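Local coordinates for penicillin-binding protein 2B (Streptococcus pneumoniae, PDB 2WAD), which probably cross-links the peptides of adjacent glycan strands in cell-wall peptidoglycan as a penicillin-binding transpeptidase of the elongation machinery, at residues A[343-351]-A[525-533]; A[630-638]-A[647-655]. All blocks are in the same frame, centred on the assembly; numbering follows the deposited sequence.

Both contacts belong to the central antiparallel sheet of the transpeptidase domain, in which strands 342-348 and 645-650 are neighbours; the centres of the two contacts lie about 11 Å apart. Interaction 1 sets one face of strand 342-348 against helix 525-536; every residue that touches is buried, and its chemistry is apolar, with no direct hydrogen bond between the segments. Interaction 2 runs within the sheet, from buried backbone pairing of 634-636 with 647-649, past which N633 and N631 OD1 accept backbone N-H groups, to a more exposed end at T630 and the zinc-binding H653. The two are stitched together by probable hydrogen bonds from V650 N to Y344 O and from A648 N to V346 O, while A529 of the helix packs on A648.

Interaction 1: residues A[343-351]-A[525-533]; sequences VYAVALNPQ and PMQLAQYVA. Unlike the reference sequence in segment 343-351: Q351 (reference Lys).
V346 rests on helix 525-533 with both of its methyl groups. CG1 is anti to the backbone N (chi1 169°) and meets A529 CB at 3.6 Å and M526 SD at 3.8 Å, whereas CG2 lies over the first turn, 4.0 Å from P525 C. M526 starts to one side of the interface, but its chain bends at chi2 and chi3 (67° and 62°), which folds the thioether back across V346 at about a right angle and brings CE within 3.8 Å of V346 CG1. L348 continues the row: its CD1 sits 3.8 Å from A529 CB and reaches A533 CB, while CD2 faces the sulfur of M526. At the other end, Y344 meets P525 mainly through the root of its side chain, CB lying 3.6 Å from P525 CG; the ring leads away, and its hydroxyl is hydrogen-bonded to D373. P350 closes the interface beyond the strand, its CB 4.2 Å from A533 CB. The small side chains of A529 and A533 are consistent with the 7.8 Å approach of the strand and helix segment axes. L528 and A533 extend the packing to strand 645-650, giving the helix-on-sheet core of the penicillin-binding transpeptidase fold.

Interaction 2: residues A[630-638]-A[647-655]; sequences TNTNAVAYA and VAVVFPHNT. With ZN (zinc ion), chain E.
N633 and N631 both carry CG anti to the carbonyl carbon (chi1 -60° and -62°), which turns their amides toward 647-655, where their oxygens continue the bonding of the beta hairpin of strands 634-638 and 645-650 past its regular pairing. N633 OD1 accepts a hydrogen bond from F651 N at 2.9 Å, the donor tilted 16° from the carbonyl plane, and N633 ND2 is held by P384 O. The side chain of N633 lies about 8 Å from that of S386, the inferred acylated serine of the active site. N631 OD1 takes H653 N at 3.1 Å, with the donor well above the amide plane. In the strands, A634-V649 and A636-V647 are hydrogen-bonded pairs; V635-A648 between them is non-hydrogen-bonded, with V635 CG1 4.2 Å from A648 CB. Toward the open end, T632 N bonds to F651 O, and T632 CG2 packs on N654 CB at 3.4 Å. T632 OG1, buried 3.5 Å from F651 CB, has no polar partner in the model. N654 ND2 lies over one face of the F651 ring, offset toward its rim, and is hydrogen-bonded to E331. H653 has N631 OD1 centred 3.9 Å above its imidazole plane, while its NE2 binds a zinc ion at 2.0 Å, beside two water ligands.

Interaction 1: residues A[343-351]-A[525-533]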
ATOM      1  N   VAL A 343      15.214  -3.385  -9.532  1.00 33.26           N
ATOM      2  CA  VAL A 343      15.768  -4.068  -8.373  1.00 33.80           C
ATOM      3  C   VAL A 343      14.956  -3.586  -7.169  1.00 35.14           C
ATOM      4  O   VAL A 343      14.542  -2.422  -7.151  1.00 34.90           O
ATOM      5  CB  VAL A 343      17.288  -3.777  -8.224  1.00 33.57           C
ATOM      6  CG1 VAL A 343      17.501  -2.295  -8.057  1.00 32.07           C
ATOM      7  CG2 VAL A 343      17.900  -4.551  -7.012  1.00 30.19           C
ATOM      8  N   TYR A 344      14.690  -4.479  -6.213  1.00 31.88           N
ATOM      9  CA  TYR A 344      13.782  -4.192  -5.103  1.00 31.34           C
ATOM     10  C   TYR A 344      14.376  -4.766  -3.816  1.00 31.34           C
ATOM     11  O   TYR A 344      15.024  -5.806  -3.857  1.00 37.37           O
ATOM     12  CB  TYR A 344      12.394  -4.824  -5.385  1.00 34.42           C
ATOM     13  CG  TYR A 344      11.750  -4.174  -6.589  1.00 32.52           C
ATOM     14  CD1 TYR A 344      10.887  -3.087  -6.444  1.00 33.23           C
ATOM     15  CD2 TYR A 344      12.066  -4.595  -7.870  1.00 31.06           C
ATOM     16  CE1 TYR A 344      10.336  -2.449  -7.543  1.00 33.71           C
ATOM     17  CE2 TYR A 344      11.535  -3.946  -8.985  1.00 32.99           C
ATOM     18  CZ  TYR A 344      10.679  -2.872  -8.812  1.00 38.07           C
ATOM     19  OH  TYR A 344      10.161  -2.228  -9.911  1.00 33.59           O
ATOM     20  N   ALA A 345      14.151  -4.093  -2.690  1.00 30.05           N
ATOM     21  CA  ALA A 345      14.646  -4.517  -1.395  1.00 29.38           C
ATOM     22  C   ALA A 345      13.620  -4.101  -0.367  1.00 29.60           C
ATOM     23  O   ALA A 345      13.090  -3.003  -0.448  1.00 32.65           O
ATOM     24  CB  ALA A 345      15.985  -3.860  -1.055  1.00 28.60           C
ATOM     25  N   VAL A 346      13.373  -4.973   0.602  1.00 31.48           N
ATOM     26  CA  VAL A 346      12.476  -4.688   1.711  1.00 32.76           C
ATOM     27  C   VAL A 346      13.230  -5.198   2.929  1.00 32.82           C
ATOM     28  O   VAL A 346      13.738  -6.326   2.936  1.00 34.90           O
ATOM     29  CB  VAL A 346      11.114  -5.477   1.612  1.00 36.07           C
ATOM     30  CG1 VAL A 346      10.311  -5.360   2.924  1.00 34.34           C
ATOM     31  CG2 VAL A 346      10.251  -4.971   0.478  1.00 30.19           C
ATOM     32  N   ALA A 347      13.342  -4.339   3.931  1.00 31.86           N
ATOM     33  CA  ALA A 347      13.952  -4.706   5.202  1.00 32.80           C
ATOM     34  C   ALA A 347      12.875  -4.653   6.277  1.00 32.90           C
ATOM     35  O   ALA A 347      12.124  -3.668   6.355  1.00 30.88           O
ATOM     36  CB  ALA A 347      15.075  -3.672   5.561  1.00 31.87           C
ATOM     37  N   LEU A 348      12.851  -5.662   7.145  1.00 34.89           N
ATOM     38  CA  LEU A 348      11.874  -5.732   8.245  1.00 35.89           C
ATOM     39  C   LEU A 348      12.563  -6.016   9.583  1.00 36.31           C
ATOM     40  O   LEU A 348      13.606  -6.673   9.608  1.00 36.61           O
ATOM     41  CB  LEU A 348      10.900  -6.891   7.996  1.00 35.06           C
ATOM     42  CG  LEU A 348      10.084  -6.945   6.700  1.00 38.11           C
ATOM     43  CD1 LEU A 348       9.187  -8.192   6.659  1.00 30.30           C
ATOM     44  CD2 LEU A 348       9.246  -5.697   6.526  1.00 29.76           C
ATOM     45  N   ASN A 349      11.981  -5.532  10.679  1.00 35.12           N
ATOM     46  CA  ASN A 349      12.377  -5.918  12.029  1.00 35.24           C
ATOM     47  C   ASN A 349      11.633  -7.232  12.270  1.00 35.32           C
ATOM     48  O   ASN A 349      10.401  -7.228  12.323  1.00 36.58           O
ATOM     49  CB  ASN A 349      11.901  -4.836  13.008  1.00 35.93           C
ATOM     50  CG  ASN A 349      12.202  -5.146  14.478  1.00 40.47           C
ATOM     51  OD1 ASN A 349      12.285  -6.303  14.900  1.00 42.19           O
ATOM     52  ND2 ASN A 349      12.341  -4.088  15.270  1.00 34.81           N
ATOM     53  N   PRO A 350      12.365  -8.353  12.376  1.00 31.68           N
ATOM     54  CA  PRO A 350      11.762  -9.694  12.506  1.00 33.82           C
ATOM     55  C   PRO A 350      11.138  -9.931  13.888  1.00 37.08           C
ATOM     56  O   PRO A 350      10.422 -10.929  14.075  1.00 37.99           O
ATOM     57  CB  PRO A 350      12.964 -10.642  12.378  1.00 32.72           C
ATOM     58  CG  PRO A 350      14.158  -9.754  12.943  1.00 28.65           C
ATOM     59  CD  PRO A 350      13.841  -8.379  12.431  1.00 29.27           C
ATOM     60  N   GLN A 351      11.398  -9.043  14.844  1.00 36.71           N
ATOM     61  CA  GLN A 351      10.834  -9.212  16.195  1.00 40.79           C
ATOM     62  C   GLN A 351       9.430  -8.618  16.286  1.00 37.62           C
ATOM     63  O   GLN A 351       8.671  -8.982  17.166  1.00 36.56           O
ATOM     64  CB  GLN A 351      11.741  -8.567  17.266  1.00 40.66           C
ATOM     65  CG  GLN A 351      13.019  -9.373  17.570  1.00 46.39           C
ATOM     66  CD  GLN A 351      13.987  -8.675  18.546  1.00 63.56           C
ATOM     67  OE1 GLN A 351      13.799  -7.509  18.902  1.00 65.30           O
ATOM     68  NE2 GLN A 351      15.035  -9.391  18.977  1.00 58.40           N
ATOM     69  N   PRO A 525       8.388  -8.754  -3.399  1.00 32.01           N
ATOM     70  CA  PRO A 525       9.534  -8.588  -2.503  1.00 28.88           C
ATOM     71  C   PRO A 525       9.099  -8.546  -1.030  1.00 30.79           C
ATOM     72  O   PRO A 525       9.850  -9.003  -0.176  1.00 31.84           O
ATOM     73  CB  PRO A 525      10.177  -7.268  -2.981  1.00 28.94           C
ATOM     74  CG  PRO A 525       9.774  -7.149  -4.440  1.00 28.95           C
ATOM     75  CD  PRO A 525       8.399  -7.818  -4.544  1.00 32.36           C
ATOM     76  N   MET A 526       7.907  -8.022  -0.719  1.00 30.38           N
ATOM     77  CA  MET A 526       7.406  -8.018   0.649  1.00 28.68           C
ATOM     78  C   MET A 526       7.197  -9.442   1.167  1.00 29.85           C
ATOM     79  O   MET A 526       7.573  -9.752   2.306  1.00 32.38           O
ATOM     80  CB  MET A 526       6.142  -7.142   0.764  1.00 31.80           C
ATOM     81  CG  MET A 526       5.546  -7.002   2.157  1.00 29.56           C
ATOM     82  SD  MET A 526       6.639  -6.067   3.271  1.00 34.16           S
ATOM     83  CE  MET A 526       6.676  -4.496   2.420  1.00 31.92           C
ATOM     84  N   GLN A 527       6.625 -10.317   0.342  1.00 30.34           N
ATOM     85  CA  GLN A 527       6.455 -11.739   0.704  1.00 30.87           C
ATOM     86  C   GLN A 527       7.810 -12.406   0.999  1.00 35.22           C
ATOM     87  O   GLN A 527       7.943 -13.206   1.949  1.00 36.69           O
ATOM     88  CB  GLN A 527       5.714 -12.504  -0.406  1.00 30.79           C
ATOM     89  CG  GLN A 527       4.203 -12.150  -0.562  1.00 31.22           C
ATOM     90  CD  GLN A 527       3.549 -12.872  -1.725  1.00 34.45           C
ATOM     91  OE1 GLN A 527       4.009 -12.771  -2.848  1.00 34.14           O
ATOM     92  NE2 GLN A 527       2.468 -13.600  -1.466  1.00 37.55           N
ATOM     93  N   LEU A 528       8.805 -12.105   0.160  1.00 32.55           N
ATOM     94  CA  LEU A 528      10.148 -12.705   0.347  1.00 35.06           C
ATOM     95  C   LEU A 528      10.851 -12.151   1.593  1.00 32.76           C
ATOM     96  O   LEU A 528      11.561 -12.892   2.251  1.00 33.03           O
ATOM     97  CB  LEU A 528      11.025 -12.560  -0.918  1.00 34.33           C
ATOM     98  CG  LEU A 528      10.495 -13.393  -2.100  1.00 34.64           C
ATOM     99  CD1 LEU A 528      10.998 -12.841  -3.448  1.00 35.88           C
ATOM    100  CD2 LEU A 528      10.986 -14.808  -1.936  1.00 27.34           C
ATOM    101  N   ALA A 529      10.619 -10.881   1.953  1.00 30.84           N
ATOM    102  CA  ALA A 529      11.084 -10.411   3.256  1.00 32.35           C
ATOM    103  C   ALA A 529      10.387 -11.083   4.441  1.00 30.50           C
ATOM    104  O   ALA A 529      11.022 -11.375   5.448  1.00 31.98           O
ATOM    105  CB  ALA A 529      11.000  -8.895   3.391  1.00 28.69           C
ATOM    106  N   GLN A 530       9.074 -11.268   4.363  1.00 32.00           N
ATOM    107  CA  GLN A 530       8.332 -11.848   5.493  1.00 31.72           C
ATOM    108  C   GLN A 530       8.812 -13.288   5.668  1.00 29.75           C
ATOM    109  O   GLN A 530       8.872 -13.792   6.775  1.00 30.72           O
ATOM    110  CB  GLN A 530       6.818 -11.889   5.217  1.00 31.80           C
ATOM    111  CG  GLN A 530       5.964 -12.443   6.394  1.00 28.81           C
ATOM    112  CD  GLN A 530       4.476 -12.292   6.110  1.00 28.51           C
ATOM    113  OE1 GLN A 530       3.995 -12.709   5.047  1.00 29.92           O
ATOM    114  NE2 GLN A 530       3.755 -11.618   7.004  1.00 28.45           N
ATOM    115  N   TYR A 531       9.154 -13.941   4.563  1.00 28.03           N
ATOM    116  CA  TYR A 531       9.605 -15.332   4.628  1.00 32.79           C
ATOM    117  C   TYR A 531      10.910 -15.430   5.424  1.00 33.60           C
ATOM    118  O   TYR A 531      11.005 -16.169   6.417  1.00 33.35           O
ATOM    119  CB  TYR A 531       9.696 -15.916   3.206  1.00 30.36           C
ATOM    120  CG  TYR A 531      10.734 -17.003   2.970  1.00 36.44           C
ATOM    121  CD1 TYR A 531      10.671 -18.209   3.663  1.00 35.86           C
ATOM    122  CD2 TYR A 531      11.730 -16.858   2.002  1.00 39.38           C
ATOM    123  CE1 TYR A 531      11.571 -19.221   3.445  1.00 34.78           C
ATOM    124  CE2 TYR A 531      12.653 -17.879   1.762  1.00 32.96           C
ATOM    125  CZ  TYR A 531      12.555 -19.060   2.489  1.00 38.88           C
ATOM    126  OH  TYR A 531      13.450 -20.095   2.301  1.00 35.76           O
ATOM    127  N   VAL A 532      11.918 -14.646   5.048  1.00 33.76           N
ATOM    128  CA  VAL A 532      13.169 -14.724   5.814  1.00 32.46           C
ATOM    129  C   VAL A 532      12.997 -14.184   7.239  1.00 35.12           C
ATOM    130  O   VAL A 532      13.662 -14.692   8.164  1.00 34.92           O
ATOM    131  CB  VAL A 532      14.390 -14.083   5.112  1.00 33.07           C
ATOM    132  CG1 VAL A 532      14.163 -12.560   4.902  1.00 27.54           C
ATOM    133  CG2 VAL A 532      15.632 -14.306   5.975  1.00 26.86           C
ATOM    134  N   ALA A 533      12.103 -13.207   7.436  1.00 33.47           N
ATOM    135  CA  ALA A 533      11.844 -12.669   8.793  1.00 32.44           C
ATOM    136  C   ALA A 533      11.202 -13.714   9.700  1.00 34.20           C
ATOM    137  O   ALA A 533      11.482 -13.757  10.905  1.00 34.42           O
ATOM    138  CB  ALA A 533      10.961 -11.414   8.761  1.00 31.55           C
TER
HETATM  139  O   HOH W   1       9.303 -11.621  12.065  1.00 40.24           O

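Interaction 2: residues A[630-638]-A[647-655]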
ATOM      1  N   THR A 630      18.761 -14.683 -15.705  1.00 77.34           N
ATOM      2  CA  THR A 630      18.203 -15.385 -14.553  1.00 74.51           C
ATOM      3  C   THR A 630      18.327 -14.541 -13.283  1.00 73.23           C
ATOM      4  O   THR A 630      18.993 -13.507 -13.284  1.00 73.38           O
ATOM      5  CB  THR A 630      18.917 -16.728 -14.340  1.00 76.22           C
ATOM      6  OG1 THR A 630      20.318 -16.503 -14.112  1.00 75.24           O
ATOM      7  CG2 THR A 630      18.707 -17.638 -15.554  1.00 78.61           C
ATOM      8  N   ASN A 631      17.707 -14.984 -12.189  1.00 71.11           N
ATOM      9  CA  ASN A 631      17.612 -14.151 -10.981  1.00 67.87           C
ATOM     10  C   ASN A 631      18.821 -14.219 -10.016  1.00 67.38           C
ATOM     11  O   ASN A 631      19.358 -15.305  -9.735  1.00 67.81           O
ATOM     12  CB  ASN A 631      16.222 -14.296 -10.325  1.00 64.66           C
ATOM     13  CG  ASN A 631      15.078 -13.823 -11.252  1.00 62.81           C
ATOM     14  OD1 ASN A 631      15.260 -13.735 -12.476  1.00 49.48           O
ATOM     15  ND2 ASN A 631      13.920 -13.465 -10.673  1.00 47.33           N
ATOM     16  N   THR A 632      19.274 -13.040  -9.566  1.00 62.48           N
ATOM     17  CA  THR A 632      20.277 -12.894  -8.495  1.00 53.08           C
ATOM     18  C   THR A 632      19.692 -12.480  -7.120  1.00 47.85           C
ATOM     19  O   THR A 632      20.127 -11.521  -6.479  1.00 46.63           O
ATOM     20  CB  THR A 632      21.483 -12.025  -8.951  1.00 53.48           C
ATOM     21  OG1 THR A 632      21.280 -10.634  -8.674  1.00 55.69           O
ATOM     22  CG2 THR A 632      21.686 -12.165 -10.437  1.00 52.93           C
ATOM     23  N   ASN A 633      18.701 -13.220  -6.639  1.00 40.33           N
ATOM     24  CA  ASN A 633      17.971 -12.784  -5.444  1.00 35.88           C
ATOM     25  C   ASN A 633      18.717 -13.201  -4.178  1.00 33.80           C
ATOM     26  O   ASN A 633      19.571 -14.078  -4.221  1.00 30.43           O
ATOM     27  CB  ASN A 633      16.574 -13.421  -5.460  1.00 36.28           C
ATOM     28  CG  ASN A 633      15.759 -13.032  -6.690  1.00 36.08           C
ATOM     29  OD1 ASN A 633      15.966 -11.972  -7.312  1.00 36.48           O
ATOM     30  ND2 ASN A 633      14.838 -13.913  -7.064  1.00 29.63           N
ATOM     31  N   ALA A 634      18.391 -12.608  -3.033  1.00 32.69           N
ATOM     32  CA  ALA A 634      19.070 -12.989  -1.791  1.00 32.77           C
ATOM     33  C   ALA A 634      18.160 -12.636  -0.617  1.00 32.73           C
ATOM     34  O   ALA A 634      17.450 -11.648  -0.676  1.00 30.93           O
ATOM     35  CB  ALA A 634      20.415 -12.238  -1.655  1.00 29.17           C
ATOM     36  N   VAL A 635      18.191 -13.442   0.440  1.00 33.36           N
ATOM     37  CA  VAL A 635      17.537 -13.109   1.706  1.00 33.22           C
ATOM     38  C   VAL A 635      18.576 -13.268   2.826  1.00 34.70           C
ATOM     39  O   VAL A 635      19.478 -14.085   2.713  1.00 35.13           O
ATOM     40  CB  VAL A 635      16.292 -14.020   1.972  1.00 35.49           C
ATOM     41  CG1 VAL A 635      15.231 -13.826   0.907  1.00 25.06           C
ATOM     42  CG2 VAL A 635      16.674 -15.498   2.031  1.00 32.18           C
ATOM     43  N   ALA A 636      18.467 -12.487   3.897  1.00 33.08           N
ATOM     44  CA  ALA A 636      19.445 -12.517   4.981  1.00 34.20           C
ATOM     45  C   ALA A 636      18.823 -11.987   6.269  1.00 31.16           C
ATOM     46  O   ALA A 636      17.873 -11.210   6.223  1.00 31.31           O
ATOM     47  CB  ALA A 636      20.672 -11.639   4.610  1.00 34.33           C
ATOM     48  N   TYR A 637      19.383 -12.363   7.414  1.00 32.57           N
ATOM     49  CA  TYR A 637      19.084 -11.676   8.675  1.00 30.88           C
ATOM     50  C   TYR A 637      20.335 -11.533   9.542  1.00 33.11           C
ATOM     51  O   TYR A 637      21.364 -12.154   9.261  1.00 33.85           O
ATOM     52  CB  TYR A 637      17.975 -12.388   9.451  1.00 32.22           C
ATOM     53  CG  TYR A 637      18.281 -13.832   9.792  1.00 33.57           C
ATOM     54  CD1 TYR A 637      19.045 -14.172  10.904  1.00 33.70           C
ATOM     55  CD2 TYR A 637      17.831 -14.865   8.967  1.00 40.53           C
ATOM     56  CE1 TYR A 637      19.337 -15.518  11.196  1.00 32.18           C
ATOM     57  CE2 TYR A 637      18.088 -16.197   9.266  1.00 41.39           C
ATOM     58  CZ  TYR A 637      18.859 -16.515  10.369  1.00 41.12           C
ATOM     59  OH  TYR A 637      19.125 -17.849  10.622  1.00 42.44           O
ATOM     60  N   ALA A 638      20.238 -10.719  10.592  1.00 32.94           N
ATOM     61  CA  ALA A 638      21.380 -10.363  11.432  1.00 37.10           C
ATOM     62  C   ALA A 638      20.914  -9.539  12.628  1.00 37.25           C
ATOM     63  O   ALA A 638      19.897  -8.855  12.570  1.00 34.94           O
ATOM     64  CB  ALA A 638      22.422  -9.545  10.624  1.00 37.08           C
ATOM     65  N   VAL A 647      16.165  -9.108   5.571  1.00 30.18           N
ATOM     66  CA  VAL A 647      16.109  -8.353   4.325  1.00 30.58           C
ATOM     67  C   VAL A 647      15.936  -9.279   3.117  1.00 32.07           C
ATOM     68  O   VAL A 647      16.508 -10.360   3.100  1.00 34.51           O
ATOM     69  CB  VAL A 647      17.365  -7.469   4.145  1.00 32.26           C
ATOM     70  CG1 VAL A 647      18.626  -8.337   4.036  1.00 37.89           C
ATOM     71  CG2 VAL A 647      17.225  -6.587   2.885  1.00 30.37           C
ATOM     72  N   ALA A 648      15.154  -8.850   2.118  1.00 31.88           N
ATOM     73  CA  ALA A 648      15.034  -9.536   0.849  1.00 31.35           C
ATOM     74  C   ALA A 648      15.458  -8.620  -0.271  1.00 32.32           C
ATOM     75  O   ALA A 648      15.039  -7.466  -0.347  1.00 33.38           O
ATOM     76  CB  ALA A 648      13.585  -9.957   0.564  1.00 33.18           C
ATOM     77  N   VAL A 649      16.203  -9.186  -1.206  1.00 30.53           N
ATOM     78  CA  VAL A 649      16.680  -8.405  -2.333  1.00 32.57           C
ATOM     79  C   VAL A 649      16.292  -9.179  -3.567  1.00 31.78           C
ATOM     80  O   VAL A 649      16.550 -10.375  -3.648  1.00 33.12           O
ATOM     81  CB  VAL A 649      18.221  -8.175  -2.298  1.00 32.61           C
ATOM     82  CG1 VAL A 649      18.668  -7.568  -3.647  1.00 32.22           C
ATOM     83  CG2 VAL A 649      18.594  -7.268  -1.108  1.00 28.16           C
ATOM     84  N   VAL A 650      15.637  -8.494  -4.496  1.00 31.54           N
ATOM     85  CA  VAL A 650      15.087  -9.159  -5.669  1.00 31.78           C
ATOM     86  C   VAL A 650      15.639  -8.415  -6.874  1.00 34.00           C
ATOM     87  O   VAL A 650      15.385  -7.230  -7.046  1.00 34.82           O
ATOM     88  CB  VAL A 650      13.527  -9.124  -5.666  1.00 32.01           C
ATOM     89  CG1 VAL A 650      12.979  -9.742  -6.941  1.00 31.07           C
ATOM     90  CG2 VAL A 650      12.977  -9.871  -4.403  1.00 31.82           C
ATOM     91  N   PHE A 651      16.427  -9.105  -7.686  1.00 33.69           N
ATOM     92  CA  PHE A 651      17.124  -8.472  -8.802  1.00 33.75           C
ATOM     93  C   PHE A 651      16.975  -9.418  -9.976  1.00 32.52           C
ATOM     94  O   PHE A 651      17.827 -10.275 -10.192  1.00 32.11           O
ATOM     95  CB  PHE A 651      18.620  -8.334  -8.467  1.00 35.26           C
ATOM     96  CG  PHE A 651      19.353  -7.326  -9.332  1.00 34.27           C
ATOM     97  CD1 PHE A 651      19.057  -7.205 -10.670  1.00 34.81           C
ATOM     98  CD2 PHE A 651      20.348  -6.509  -8.792  1.00 33.89           C
ATOM     99  CE1 PHE A 651      19.714  -6.283 -11.477  1.00 39.01           C
ATOM    100  CE2 PHE A 651      21.022  -5.578  -9.589  1.00 32.86           C
ATOM    101  CZ  PHE A 651      20.705  -5.473 -10.941  1.00 31.07           C
ATOM    102  N   PRO A 652      15.879  -9.286 -10.728  1.00 33.71           N
ATOM    103  CA  PRO A 652      15.547 -10.288 -11.737  1.00 33.44           C
ATOM    104  C   PRO A 652      16.323 -10.145 -13.059  1.00 34.34           C
ATOM    105  O   PRO A 652      16.727  -9.058 -13.438  1.00 34.71           O
ATOM    106  CB  PRO A 652      14.055 -10.048 -11.975  1.00 32.96           C
ATOM    107  CG  PRO A 652      13.812  -8.629 -11.534  1.00 34.68           C
ATOM    108  CD  PRO A 652      14.819  -8.276 -10.532  1.00 33.77           C
ATOM    109  N   HIS A 653      16.533 -11.260 -13.743  1.00 35.78           N
ATOM    110  CA  HIS A 653      17.141 -11.321 -15.067  1.00 37.15           C
ATOM    111  C   HIS A 653      18.460 -10.572 -15.188  1.00 39.31           C
ATOM    112  O   HIS A 653      18.683  -9.827 -16.135  1.00 40.76           O
ATOM    113  CB  HIS A 653      16.125 -10.922 -16.137  1.00 36.85           C
ATOM    114  CG  HIS A 653      14.874 -11.743 -16.085  1.00 33.83           C
ATOM    115  ND1 HIS A 653      14.879 -13.098 -16.337  1.00 37.90           N
ATOM    116  CD2 HIS A 653      13.594 -11.420 -15.778  1.00 33.58           C
ATOM    117  CE1 HIS A 653      13.652 -13.577 -16.201  1.00 35.48           C
ATOM    118  NE2 HIS A 653      12.858 -12.586 -15.840  1.00 38.03           N
ATOM    119  N   ASN A 654      19.327 -10.764 -14.202  1.00 39.30           N
ATOM    120  CA  ASN A 654      20.698 -10.283 -14.239  1.00 41.97           C
ATOM    121  C   ASN A 654      21.538 -11.444 -14.765  1.00 45.86           C
ATOM    122  O   ASN A 654      21.536 -12.526 -14.185  1.00 46.38           O
ATOM    123  CB  ASN A 654      21.159  -9.819 -12.844  1.00 40.74           C
ATOM    124  CG  ASN A 654      22.552  -9.177 -12.853  1.00 43.48           C
ATOM    125  OD1 ASN A 654      23.478  -9.699 -13.478  1.00 42.95           O
ATOM    126  ND2 ASN A 654      22.696  -8.033 -12.177  1.00 36.90           N
ATOM    127  N   THR A 655      22.202 -11.239 -15.898  1.00 49.51           N
ATOM    128  CA  THR A 655      22.926 -12.315 -16.576  1.00 53.61           C
ATOM    129  C   THR A 655      24.386 -12.413 -16.129  1.00 57.18           C
ATOM    130  O   THR A 655      25.127 -13.260 -16.624  1.00 59.30           O
ATOM    131  CB  THR A 655      22.881 -12.191 -18.143  1.00 53.34           C
ATOM    132  OG1 THR A 655      23.302 -10.884 -18.554  1.00 51.77           O
ATOM    133  CG2 THR A 655      21.487 -12.442 -18.706  1.00 50.69           C
TER
HETATM  134 ZN    ZN E 701      11.093 -12.662 -14.888  1.00 57.20          ZN
HETATM  135  O   HOH W   2      10.005 -10.848 -15.623  1.00 36.17           O
HETATM  136  O   HOH W   3      11.076 -12.570 -12.689  1.00 20.95           O